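Local coordinates for LPS-assembly lipoprotein LptE (Acinetobacter baumannii, PDB 5TSE) that probably works with LptD in assembling lipopolysaccharide at the surface of the outer membrane and may bind and recognise the lipopolysaccharide there, at residues Thr68-Arg73 / Gln112-Leu117. Residues are numbered along the deposited sequence; the frame is centred on the assembly and turned at random.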
loop_
_atom_site.group_PDB
_atom_site.type_symbol
_atom_site.label_atom_id
_atom_site.label_comp_id
_atom_site.label_asym_id
_atom_site.label_seq_id
_atom_site.Cartn_x
_atom_site.Cartn_y
_atom_site.Cartn_z
ATOM N N THR A 68 6.286 -19.824 18.593
ATOM C CA THR A 68 7.064 -19.188 17.531
ATOM C C THR A 68 6.120 -18.758 16.411
ATOM O O THR A 68 5.376 -19.565 15.891
ATOM C CB THR A 68 8.145 -20.135 16.987
ATOM O OG1 THR A 68 9.004 -20.524 18.060
ATOM C CG2 THR A 68 8.984 -19.446 15.912
ATOM N N GLU A 69 6.199 -17.490 16.020
ATOM C CA GLU A 69 5.307 -16.919 15.020
ATOM C C GLU A 69 5.995 -16.178 13.861
ATOM O O GLU A 69 6.874 -15.339 14.079
ATOM C CB GLU A 69 4.365 -15.970 15.765
ATOM C CG GLU A 69 3.421 -15.151 14.908
ATOM C CD GLU A 69 2.370 -14.436 15.743
ATOM O OE1 GLU A 69 1.715 -15.112 16.570
ATOM O OE2 GLU A 69 2.162 -13.221 15.544
ATOM N N VAL A 70 5.576 -16.490 12.638
ATOM C CA VAL A 70 6.092 -15.833 11.438
ATOM C C VAL A 70 5.107 -14.748 11.027
ATOM O O VAL A 70 3.979 -15.061 10.674
ATOM C CB VAL A 70 6.255 -16.811 10.260
ATOM C CG1 VAL A 70 6.702 -16.068 9.003
ATOM C CG2 VAL A 70 7.258 -17.898 10.608
ATOM N N LEU A 71 5.543 -13.484 11.049
ATOM C CA LEU A 71 4.691 -12.354 10.697
ATOM C C LEU A 71 5.168 -11.661 9.415
ATOM O O LEU A 71 6.308 -11.196 9.324
ATOM C CB LEU A 71 4.584 -11.386 11.877
ATOM C CG LEU A 71 3.705 -10.132 11.709
ATOM C CD1 LEU A 71 3.220 -9.590 13.035
ATOM C CD2 LEU A 71 4.386 -9.035 10.896
ATOM N N LEU A 72 4.267 -11.600 8.435
ATOM C CA LEU A 72 4.542 -11.019 7.131
ATOM C C LEU A 72 3.951 -9.618 7.098
ATOM O O LEU A 72 2.736 -9.452 7.146
ATOM C CB LEU A 72 3.939 -11.909 6.052
ATOM C CG LEU A 72 4.416 -13.380 6.130
ATOM C CD1 LEU A 72 3.586 -14.280 5.242
ATOM C CD2 LEU A 72 5.889 -13.524 5.786
ATOM N N ARG A 73 4.810 -8.611 7.045
ATOM C CA ARG A 73 4.344 -7.241 7.035
ATOM C C ARG A 73 4.743 -6.501 5.783
ATOM O O ARG A 73 5.762 -6.805 5.179
ATOM C CB ARG A 73 4.942 -6.487 8.229
ATOM C CG ARG A 73 4.550 -5.010 8.323
ATOM C CD ARG A 73 5.084 -4.310 9.577
ATOM N NE ARG A 73 4.749 -5.061 10.776
ATOM C CZ ARG A 73 3.535 -5.134 11.323
ATOM N NH1 ARG A 73 2.481 -4.515 10.781
ATOM N NH2 ARG A 73 3.367 -5.862 12.420
ATOM N N GLN A 112 3.708 -22.223 0.560
ATOM C CA GLN A 112 2.328 -22.041 0.111
ATOM C C GLN A 112 1.612 -21.072 1.034
ATOM O O GLN A 112 0.951 -20.159 0.578
ATOM C CB GLN A 112 1.548 -23.345 0.136
ATOM C CG GLN A 112 2.063 -24.435 -0.766
ATOM C CD GLN A 112 1.171 -25.673 -0.739
ATOM O OE1 GLN A 112 0.208 -25.756 0.038
ATOM N NE2 GLN A 112 1.483 -26.639 -1.599
ATOM N N GLN A 113 1.734 -21.310 2.339
ATOM C CA GLN A 113 1.114 -20.465 3.359
ATOM C C GLN A 113 1.575 -19.029 3.263
ATOM O O GLN A 113 0.754 -18.114 3.299
ATOM C CB GLN A 113 1.471 -20.963 4.756
ATOM C CG GLN A 113 0.894 -22.321 5.116
ATOM C CD GLN A 113 1.342 -22.799 6.486
ATOM O OE1 GLN A 113 2.473 -22.552 6.904
ATOM N NE2 GLN A 113 0.457 -23.507 7.183
ATOM N N GLU A 114 2.889 -18.831 3.139
ATOM C CA GLU A 114 3.438 -17.480 3.093
ATOM C C GLU A 114 3.070 -16.729 1.849
ATOM O O GLU A 114 2.608 -15.601 1.952
ATOM C CB GLU A 114 4.958 -17.454 3.363
ATOM C CG GLU A 114 5.245 -17.840 4.806
ATOM C CD GLU A 114 6.684 -17.680 5.251
ATOM O OE1 GLU A 114 7.441 -16.873 4.668
ATOM O OE2 GLU A 114 7.039 -18.346 6.243
ATOM N N SER A 115 3.235 -17.331 0.678
ATOM C CA SER A 115 2.850 -16.627 -0.548
ATOM C C SER A 115 1.344 -16.261 -0.497
ATOM O O SER A 115 0.938 -15.221 -0.992
ATOM C CB SER A 115 3.191 -17.460 -1.776
ATOM O OG SER A 115 2.551 -18.711 -1.719
ATOM N N TYR A 116 0.542 -17.129 0.122
ATOM C CA TYR A 116 -0.906 -16.892 0.316
ATOM C C TYR A 116 -1.149 -15.693 1.215
ATOM O O TYR A 116 -1.948 -14.807 0.881
ATOM C CB TYR A 116 -1.547 -18.148 0.927
ATOM C CG TYR A 116 -2.954 -18.036 1.513
ATOM C CD1 TYR A 116 -4.079 -18.154 0.706
ATOM C CD2 TYR A 116 -3.147 -17.910 2.888
ATOM C CE1 TYR A 116 -5.353 -18.092 1.241
ATOM C CE2 TYR A 116 -4.424 -17.845 3.439
ATOM C CZ TYR A 116 -5.530 -17.946 2.613
ATOM O OH TYR A 116 -6.818 -17.910 3.145
ATOM N N LEU A 117 -0.476 -15.671 2.366
ATOM C CA LEU A 117 -0.633 -14.561 3.290
ATOM C C LEU A 117 -0.061 -13.281 2.690
ATOM O O LEU A 117 -0.615 -12.222 2.936
ATOM C CB LEU A 117 -0.051 -14.877 4.672
ATOM C CG LEU A 117 -0.772 -16.006 5.456
ATOM C CD1 LEU A 117 0.003 -16.460 6.687
ATOM C CD2 LEU A 117 -2.178 -15.632 5.863
#
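Leu72 meets the helix across one turn, its CD1 methyl abutting it 3.7 Å from both Leu117 CB and the backbone O of Glu114. The same methyl also lies against the aliphatic part of Glu114, 3.9 Å from its CB, and the Leu72 side chain crosses those of Glu114 and Leu117 at about a right angle. Val70, two residues back on the same face of strand 68-73, packs a methyl against the carboxylate of Glu114. Its CG1, set anti to the backbone N (chi1 176°), reaches to 3.6 Å from Glu114 OE2, while Leu72 CD2 sits 3.9 Å from OE1, both plain van der Waals contacts. The polar contacts of this carboxylate lead to the neighbouring strands: Arg60 of strand 49-64 makes a salt bridge to OE1, and Tyr100 of strand 92-101 hydrogen-bonds OE2. The axes of 68-73 and 112-117 come within 9.6 Å, their directions 33° apart; 112-117 belongs to helix 110-134, which lies along one face of the sheet. Glu110 OE2 close to OE2 and the adjoining methyls would tend to raise the pKa of Glu114, whereas Arg60 should favour its charged form. The buried carboxylate thus probably tethers the helix to the two flanking strands, while strand 68-73 touches it through methyls.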